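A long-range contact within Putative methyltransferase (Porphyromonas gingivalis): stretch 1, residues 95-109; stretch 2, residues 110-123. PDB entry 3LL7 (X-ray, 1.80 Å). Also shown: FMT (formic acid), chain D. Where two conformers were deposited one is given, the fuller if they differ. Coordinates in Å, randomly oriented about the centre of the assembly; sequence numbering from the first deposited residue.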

ATOM      1  N   THR A  95      10.500  11.255 -19.275  1.00 10.79           N
ATOM      2  CA  THR A  95      11.750  10.557 -18.938  1.00 10.04           C
ATOM      3  C   THR A  95      11.748   9.088 -19.441  1.00  9.27           C
ATOM      4  O   THR A  95      10.816   8.665 -20.136  1.00  7.96           O
ATOM      5  N   LYS A  96      12.804   8.346 -19.086  1.00  8.84           N
ATOM      6  CA  LYS A  96      12.983   6.934 -19.422  1.00  9.08           C
ATOM      7  C   LYS A  96      12.911   6.093 -18.150  1.00  8.27           C
ATOM      8  O   LYS A  96      13.488   6.468 -17.126  1.00  9.03           O
ATOM      9  N   VAL A  97      12.215   4.955 -18.213  1.00  7.89           N
ATOM     10  CA  VAL A  97      12.116   4.036 -17.071  1.00  8.38           C
ATOM     11  C   VAL A  97      12.383   2.567 -17.439  1.00  8.20           C
ATOM     12  O   VAL A  97      12.103   2.132 -18.540  1.00  7.31           O
ATOM     13  N   VAL A  98      12.940   1.816 -16.501  1.00  8.60           N
ATOM     14  CA  VAL A  98      13.031   0.369 -16.626  1.00  8.88           C
ATOM     15  C   VAL A  98      12.304  -0.218 -15.414  1.00  9.03           C
ATOM     16  O   VAL A  98      12.567   0.193 -14.293  1.00  8.54           O
ATOM     17  N   ASP A  99      11.392  -1.159 -15.654  1.00  8.20           N
ATOM     18  CA  ASP A  99      10.759  -1.943 -14.595  1.00  9.11           C
ATOM     19  C   ASP A  99      11.320  -3.368 -14.628  1.00  8.44           C
ATOM     20  O   ASP A  99      11.043  -4.122 -15.565  1.00  8.68           O
ATOM     21  N   LEU A 100      12.093  -3.721 -13.601  1.00  8.26           N
ATOM     22  CA  LEU A 100      12.880  -4.956 -13.557  1.00  9.08           C
ATOM     23  C   LEU A 100      12.081  -6.192 -13.219  1.00 10.14           C
ATOM     24  O   LEU A 100      12.540  -7.326 -13.487  1.00 10.16           O
ATOM     25  N   THR A 101      10.943  -6.009 -12.565  0.50  9.66           N
ATOM     26  CA  THR A 101      10.265  -7.129 -11.940  0.50 10.40           C
ATOM     27  C   THR A 101       8.919  -7.414 -12.593  0.50 10.47           C
ATOM     28  O   THR A 101       8.291  -8.438 -12.314  0.50 11.64           O
ATOM     29  N   GLY A 102       8.484  -6.484 -13.440  0.50 10.45           N
ATOM     30  CA  GLY A 102       7.293  -6.635 -14.252  0.50 10.07           C
ATOM     31  C   GLY A 102       6.005  -6.942 -13.515  0.50 10.24           C
ATOM     32  O   GLY A 102       5.609  -6.219 -12.616  0.50 10.99           O
ATOM     33  N   GLY A 103       5.360  -8.016 -13.946  1.00  9.11           N
ATOM     34  CA  GLY A 103       4.093  -8.531 -13.406  1.00  8.93           C
ATOM     35  C   GLY A 103       2.898  -8.185 -14.301  1.00  8.41           C
ATOM     36  O   GLY A 103       3.016  -8.172 -15.525  1.00  8.37           O
ATOM     37  N   LEU A 104       1.748  -7.903 -13.691  1.00  8.91           N
ATOM     38  CA  LEU A 104       0.535  -7.551 -14.454  1.00  9.85           C
ATOM     39  C   LEU A 104       0.745  -6.227 -15.186  1.00  9.54           C
ATOM     40  O   LEU A 104       0.076  -5.922 -16.199  1.00  9.03           O
ATOM     41  N   GLY A 105       1.679  -5.418 -14.668  1.00  8.92           N
ATOM     42  CA  GLY A 105       2.113  -4.202 -15.372  1.00  9.22           C
ATOM     43  C   GLY A 105       1.441  -2.911 -14.905  1.00  9.08           C
ATOM     44  O   GLY A 105       1.621  -1.846 -15.511  1.00  8.95           O
ATOM     45  N   ILE A 106       0.672  -2.976 -13.826  0.50  8.90           N
ATOM     46  CA  ILE A 106      -0.010  -1.762 -13.390  0.50  9.11           C
ATOM     47  C   ILE A 106       0.936  -0.698 -12.820  0.50  9.23           C
ATOM     48  O   ILE A 106       0.676   0.499 -12.977  0.50  9.06           O
ATOM     49  N   ASP A 107       2.026  -1.121 -12.174  1.00  9.22           N
ATOM     50  CA  ASP A 107       3.048  -0.170 -11.752  1.00  9.63           C
ATOM     51  C   ASP A 107       3.742   0.419 -12.992  1.00  9.42           C
ATOM     52  O   ASP A 107       3.960   1.627 -13.065  1.00  9.61           O
ATOM     53  N   PHE A 108       4.079  -0.427 -13.965  1.00  8.44           N
ATOM     54  CA  PHE A 108       4.762   0.042 -15.167  1.00  8.23           C
ATOM     55  C   PHE A 108       3.878   1.065 -15.862  1.00  7.91           C
ATOM     56  O   PHE A 108       4.365   2.118 -16.246  1.00  7.96           O
ATOM     57  N   ILE A 109       2.584   0.769 -15.967  1.00  7.51           N
ATOM     58  CA  ILE A 109       1.624   1.699 -16.595  1.00  8.57           C
ATOM     59  C   ILE A 109       1.596   3.049 -15.840  1.00  8.67           C
ATOM     60  O   ILE A 109       1.584   4.118 -16.468  1.00  8.63           O
ATOM     61  N   ALA A 110       1.640   2.988 -14.504  1.00  8.79           N
ATOM     62  CA  ALA A 110       1.630   4.220 -13.693  1.00  9.22           C
ATOM     63  C   ALA A 110       2.890   5.033 -13.953  1.00  9.61           C
ATOM     64  O   ALA A 110       2.821   6.249 -14.019  1.00 10.38           O
ATOM     65  N   LEU A 111       4.030   4.360 -14.096  1.00  9.01           N
ATOM     66  CA  LEU A 111       5.285   5.040 -14.463  1.00 10.00           C
ATOM     67  C   LEU A 111       5.208   5.675 -15.843  1.00  9.44           C
ATOM     68  O   LEU A 111       5.687   6.793 -16.053  1.00  9.91           O
HETATM   69  N   MSE A 112       4.592   4.958 -16.776  1.00  9.11           N
HETATM   70  CA  MSE A 112       4.437   5.422 -18.149  1.00  8.11           C
HETATM   71  C   MSE A 112       3.356   6.491 -18.344  1.00  8.23           C
HETATM   72  O   MSE A 112       3.242   7.051 -19.437  1.00  8.45           O
ATOM     73  N   SER A 113       2.573   6.788 -17.303  1.00  8.40           N
ATOM     74  CA  SER A 113       1.676   7.962 -17.329  1.00  9.37           C
ATOM     75  C   SER A 113       2.506   9.231 -17.398  1.00  9.33           C
ATOM     76  O   SER A 113       2.002  10.282 -17.776  1.00  9.93           O
ATOM     77  N   LYS A 114       3.781   9.125 -17.024  1.00  8.78           N
ATOM     78  CA  LYS A 114       4.683  10.287 -17.013  1.00  9.00           C
ATOM     79  C   LYS A 114       5.846  10.134 -17.998  1.00  9.43           C
ATOM     80  O   LYS A 114       6.153  11.047 -18.765  1.00  8.97           O
ATOM     81  N   ALA A 115       6.504   8.973 -17.951  1.00 10.32           N
ATOM     82  CA  ALA A 115       7.669   8.684 -18.778  1.00 10.05           C
ATOM     83  C   ALA A 115       7.268   8.535 -20.241  1.00 10.77           C
ATOM     84  O   ALA A 115       6.139   8.151 -20.536  1.00 11.17           O
ATOM     85  N   SER A 116       8.189   8.843 -21.149  1.00 10.92           N
ATOM     86  CA  SER A 116       7.932   8.700 -22.587  1.00 11.84           C
ATOM     87  C   SER A 116       8.439   7.379 -23.143  1.00 11.87           C
ATOM     88  O   SER A 116       7.951   6.909 -24.169  1.00 11.79           O
ATOM     89  N   GLN A 117       9.447   6.805 -22.495  1.00 11.84           N
ATOM     90  CA  GLN A 117      10.036   5.552 -22.956  1.00 12.38           C
ATOM     91  C   GLN A 117      10.222   4.609 -21.773  1.00 11.53           C
ATOM     92  O   GLN A 117      10.623   5.040 -20.694  1.00 11.61           O
ATOM     93  N   GLY A 118       9.935   3.324 -21.978  1.00 11.27           N
ATOM     94  CA  GLY A 118      10.104   2.340 -20.917  1.00 10.25           C
ATOM     95  C   GLY A 118      10.486   0.955 -21.393  1.00 10.37           C
ATOM     96  O   GLY A 118      10.161   0.547 -22.520  1.00 10.48           O
ATOM     97  N   ILE A 119      11.214   0.248 -20.543  1.00  9.36           N
ATOM     98  CA  ILE A 119      11.479  -1.178 -20.733  1.00  8.71           C
ATOM     99  C   ILE A 119      10.851  -1.923 -19.564  1.00  8.53           C
ATOM    100  O   ILE A 119      11.096  -1.603 -18.404  1.00  7.47           O
ATOM    101  N   TYR A 120      10.032  -2.917 -19.887  1.00  7.92           N
ATOM    102  CA  TYR A 120       9.368  -3.745 -18.909  1.00  7.34           C
ATOM    103  C   TYR A 120      10.053  -5.090 -19.050  1.00  7.30           C
ATOM    104  O   TYR A 120      10.277  -5.552 -20.180  1.00  8.54           O
ATOM    105  N   ILE A 121      10.402  -5.707 -17.932  1.00  6.87           N
ATOM    106  CA  ILE A 121      11.080  -7.007 -17.921  1.00  6.32           C
ATOM    107  C   ILE A 121      10.365  -7.925 -16.947  1.00  6.55           C
ATOM    108  O   ILE A 121      10.122  -7.545 -15.793  1.00  8.13           O
ATOM    109  N   GLU A 122       9.995  -9.121 -17.390  1.00  6.70           N
ATOM    110  CA  GLU A 122       9.281 -10.066 -16.536  1.00  7.57           C
ATOM    111  C   GLU A 122       9.807 -11.475 -16.746  1.00  8.98           C
ATOM    112  O   GLU A 122       9.857 -11.959 -17.887  1.00  8.14           O
ATOM    113  N   ARG A 123      10.224 -12.110 -15.646  1.00  9.99           N
ATOM    114  CA  ARG A 123      10.807 -13.464 -15.660  1.00 11.09           C
ATOM    115  C   ARG A 123       9.913 -14.521 -16.262  1.00 10.86           C
ATOM    116  O   ARG A 123      10.398 -15.402 -16.970  1.00 10.63           O
TER

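Side-chain packing between residues 95-109 and 110-123, two parallel strands joined by a loop and a helix that runs on from one stretch into the other. Ala110 continues the helix, its N bonded to Ile106 O (3.1 Å), and its O accepts the hydroxyl of Ser113 (chi1 p; OG to Ala110 O, 2.6 Å). Leu111 (m, t) turns sideways, its CB 4.3 Å from CG2 of Val97 (m). Selenomethionine Met112 points toward stretch 1 with all three chi angles m; its CG lies 3.8 Å from the ring centroid of Phe108 (chi1 t), over one face, and its SE 3.7 Å from Val97 CG2. Lys114 leads away to a partner elsewhere in the structure. Ala115 points toward stretch 1, its CB 3.9 Å from Val97 CG1 and 4.0 Å from OG1 of Thr95 (p). Gln117 (m, t) shares a sheet face with Lys96, whose CG lies 3.7 Å from Gln117 OE1 before its chain leads away. Gly118 leaves room on the other face: a CB would clash with Phe108 CZ and Met112 SE. Ile119 (m, t) returns to the Lys96 face, its CB 4.1 Å from CG2 of Val98 (t). Tyr120 (chi1 t) lies on the Val97 face; its CB covers the Phe108 face opposite Met112, 3.9 Å from the centroid, while its ring presents an edge to Phe108. Its OH donates to Gly103 O (2.6 Å), tying the glycine loop to the sheet. Ile121 (m, t) brings CD1 to 4.2 Å from Val98 CG1. The CA-to-CB bond of Glu122 (t, p) runs sideways, but the end of the side chain comes nearer, with OE1 2.8 Å from Gly103 N. Water 1 accepts from Arg123 N (3.0 Å) and lies 2.9 Å from Thr101 O, one of several acceptors competing for its protons. Formic acid, probably from the crystallisation liquor, accepts from Asp107 N through O1 (3.2 Å).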

ATOM      1  CB  THR A  95      11.970  10.555 -17.421  1.00 10.28           C
ATOM      2  OG1 THR A  95      10.753  10.154 -16.778  1.00 11.28           O
ATOM      3  CG2 THR A  95      12.400  11.955 -16.917  1.00 10.16           C
ATOM      4  CB  LYS A  96      14.366   6.693 -20.054  1.00  9.79           C
ATOM      5  CG  LYS A  96      14.619   7.346 -21.415  1.00 11.79           C
ATOM      6  CD  LYS A  96      16.090   7.213 -21.833  1.00 15.39           C
ATOM      7  CE  LYS A  96      16.992   8.211 -21.107  1.00 17.66           C
ATOM      8  NZ  LYS A  96      18.339   8.383 -21.761  1.00 20.64           N
ATOM      9  CB  VAL A  97      10.725   4.143 -16.348  1.00  8.55           C
ATOM     10  CG1 VAL A  97      10.545   5.536 -15.707  1.00  8.89           C
ATOM     11  CG2 VAL A  97       9.594   3.838 -17.315  1.00 10.07           C
ATOM     12  CB  VAL A  98      14.509  -0.124 -16.647  1.00  9.40           C
ATOM     13  CG1 VAL A  98      14.599  -1.661 -16.655  1.00 10.30           C
ATOM     14  CG2 VAL A  98      15.238   0.427 -17.866  1.00  8.43           C
ATOM     15  CB  ASP A  99       9.248  -1.949 -14.835  1.00  8.37           C
ATOM     16  CG  ASP A  99       8.471  -2.699 -13.771  1.00 12.14           C
ATOM     17  OD1 ASP A  99       9.034  -3.499 -12.995  1.00 11.28           O
ATOM     18  OD2 ASP A  99       7.247  -2.460 -13.716  1.00 18.31           O
ATOM     19  CB  LEU A 100      14.000  -4.842 -12.526  1.00  8.54           C
ATOM     20  CG  LEU A 100      15.081  -3.774 -12.707  1.00  9.46           C
ATOM     21  CD1 LEU A 100      16.078  -3.918 -11.562  1.00  9.36           C
ATOM     22  CD2 LEU A 100      15.807  -3.846 -14.059  1.00 10.34           C
ATOM     23  CB  THR A 101      10.117  -6.912 -10.415  0.50 10.32           C
ATOM     24  OG1 THR A 101       9.804  -5.534 -10.149  0.50 10.14           O
ATOM     25  CG2 THR A 101      11.424  -7.277  -9.702  0.50  9.71           C
ATOM     26  CB  LEU A 104      -0.664  -7.456 -13.476  1.00 10.90           C
ATOM     27  CG  LEU A 104      -2.087  -7.468 -14.019  1.00 12.56           C
ATOM     28  CD1 LEU A 104      -2.295  -8.574 -15.052  1.00 14.21           C
ATOM     29  CD2 LEU A 104      -3.069  -7.663 -12.861  1.00 15.16           C
ATOM     30  CB  ILE A 106      -1.156  -2.042 -12.424  0.50  9.15           C
ATOM     31  CG1 ILE A 106      -1.990  -0.768 -12.232  0.50  8.90           C
ATOM     32  CG2 ILE A 106      -0.613  -2.602 -11.123  0.50  8.95           C
ATOM     33  CD1 ILE A 106      -3.189  -0.929 -11.341  0.50  8.08           C
ATOM     34  CB  ASP A 107       4.050  -0.844 -10.793  1.00 10.36           C
ATOM     35  CG  ASP A 107       3.441  -1.135  -9.409  1.00 12.45           C
ATOM     36  OD1 ASP A 107       2.457  -0.478  -9.037  1.00 15.53           O
ATOM     37  OD2 ASP A 107       3.952  -2.012  -8.682  1.00 19.34           O
ATOM     38  CB  PHE A 108       5.036  -1.106 -16.137  1.00  7.72           C
ATOM     39  CG  PHE A 108       5.730  -0.695 -17.388  1.00  7.15           C
ATOM     40  CD1 PHE A 108       7.077  -0.345 -17.363  1.00  9.00           C
ATOM     41  CD2 PHE A 108       5.065  -0.722 -18.623  1.00  8.30           C
ATOM     42  CE1 PHE A 108       7.766   0.006 -18.549  1.00 10.33           C
ATOM     43  CE2 PHE A 108       5.739  -0.365 -19.810  1.00  9.85           C
ATOM     44  CZ  PHE A 108       7.093   0.005 -19.767  1.00  9.18           C
ATOM     45  CB  ILE A 109       0.198   1.076 -16.686  1.00  8.90           C
ATOM     46  CG1 ILE A 109       0.211  -0.180 -17.583  1.00 10.70           C
ATOM     47  CG2 ILE A 109      -0.838   2.086 -17.204  1.00 10.94           C
ATOM     48  CD1 ILE A 109       0.496   0.109 -19.011  1.00 15.42           C
ATOM     49  CB  ALA A 110       1.481   3.923 -12.206  1.00  8.55           C
ATOM     50  CB  LEU A 111       6.479   4.090 -14.420  1.00  9.77           C
ATOM     51  CG  LEU A 111       6.770   3.299 -13.140  1.00 12.83           C
ATOM     52  CD1 LEU A 111       7.983   2.419 -13.409  1.00 16.09           C
ATOM     53  CD2 LEU A 111       6.988   4.202 -11.936  1.00 13.23           C
HETATM   54  CB  MSE A 112       4.156   4.218 -19.046  1.00  8.14           C
HETATM   55  CG  MSE A 112       5.318   3.232 -19.153  1.00  6.99           C
HETATM   56 SE   MSE A 112       6.945   3.979 -19.877  0.75  7.80          SE
HETATM   57  CE  MSE A 112       6.275   4.643 -21.551  1.00  8.29           C
ATOM     58  CB  SER A 113       0.728   8.016 -16.124  1.00  9.24           C
ATOM     59  OG  SER A 113       1.424   8.302 -14.912  1.00 10.27           O
ATOM     60  CB  LYS A 114       5.232  10.513 -15.597  1.00  8.03           C
ATOM     61  CG  LYS A 114       4.167  10.812 -14.516  1.00  7.73           C
ATOM     62  CD  LYS A 114       3.588  12.265 -14.623  1.00  6.59           C
ATOM     63  CE  LYS A 114       4.512  13.320 -14.023  1.00  8.79           C
ATOM     64  NZ  LYS A 114       4.864  13.134 -12.555  1.00  8.42           N
ATOM     65  CB  ALA A 115       8.336   7.406 -18.284  1.00 10.27           C
ATOM     66  CB  SER A 116       8.557   9.856 -23.378  1.00 12.09           C
ATOM     67  OG  SER A 116       9.938  10.003 -23.059  1.00 13.91           O
ATOM     68  CB  GLN A 117      11.389   5.802 -23.633  1.00 12.27           C
ATOM     69  CG  GLN A 117      11.394   6.861 -24.718  1.00 15.22           C
ATOM     70  CD  GLN A 117      12.798   7.168 -25.189  1.00 16.05           C
ATOM     71  OE1 GLN A 117      13.392   8.179 -24.809  1.00 19.72           O
ATOM     72  NE2 GLN A 117      13.353   6.272 -25.986  1.00 18.17           N
ATOM     73  CB  ILE A 119      13.019  -1.477 -20.790  1.00  8.64           C
ATOM     74  CG1 ILE A 119      13.673  -0.701 -21.943  1.00  9.31           C
ATOM     75  CG2 ILE A 119      13.274  -2.994 -20.897  1.00  8.35           C
ATOM     76  CD1 ILE A 119      15.216  -0.885 -22.075  1.00  9.89           C
ATOM     77  CB  TYR A 120       7.889  -3.840 -19.301  1.00  6.68           C
ATOM     78  CG  TYR A 120       7.123  -5.048 -18.788  1.00  7.51           C
ATOM     79  CD1 TYR A 120       6.152  -4.899 -17.813  1.00 10.72           C
ATOM     80  CD2 TYR A 120       7.321  -6.324 -19.334  1.00  9.84           C
ATOM     81  CE1 TYR A 120       5.404  -6.001 -17.345  1.00 10.07           C
ATOM     82  CE2 TYR A 120       6.582  -7.432 -18.876  1.00 10.19           C
ATOM     83  CZ  TYR A 120       5.622  -7.246 -17.866  1.00 10.04           C
ATOM     84  OH  TYR A 120       4.869  -8.309 -17.409  1.00  7.60           O
ATOM     85  CB  ILE A 121      12.592  -6.875 -17.491  1.00  6.87           C
ATOM     86  CG1 ILE A 121      13.313  -5.866 -18.399  1.00  6.88           C
ATOM     87  CG2 ILE A 121      13.257  -8.260 -17.524  1.00  5.86           C
ATOM     88  CD1 ILE A 121      14.813  -5.605 -18.094  1.00  5.67           C
ATOM     89  CB  GLU A 122       7.778 -10.008 -16.854  1.00  7.94           C
ATOM     90  CG  GLU A 122       6.949 -11.214 -16.410  1.00  8.59           C
ATOM     91  CD  GLU A 122       6.946 -11.408 -14.881  1.00 13.31           C
ATOM     92  OE1 GLU A 122       6.854 -10.419 -14.113  1.00 13.80           O
ATOM     93  OE2 GLU A 122       7.071 -12.562 -14.437  1.00 12.54           O
ATOM     94  CB  ARG A 123      11.183 -13.917 -14.240  1.00 12.39           C
ATOM     95  CG  ARG A 123      12.282 -13.112 -13.590  1.00 17.97           C
ATOM     96  CD  ARG A 123      12.691 -13.703 -12.218  1.00 23.36           C
ATOM     97  NE  ARG A 123      13.681 -14.775 -12.363  1.00 28.61           N
ATOM     98  CZ  ARG A 123      13.425 -16.075 -12.215  1.00 30.14           C
ATOM     99  NH1 ARG A 123      12.200 -16.490 -11.901  1.00 31.05           N
ATOM    100  NH2 ARG A 123      14.402 -16.963 -12.378  1.00 30.10           N
TER
HETATM  101  C   FMT D 503       2.225  -4.833 -10.788  1.00 41.35           C
HETATM  102  O1  FMT D 503       2.840  -4.162 -11.614  1.00 40.41           O
HETATM  103  O2  FMT D 503       1.547  -5.817 -11.087  1.00 41.65           O
HETATM  104  O   HOH W   1      10.085 -10.601 -13.023  1.00 18.71           O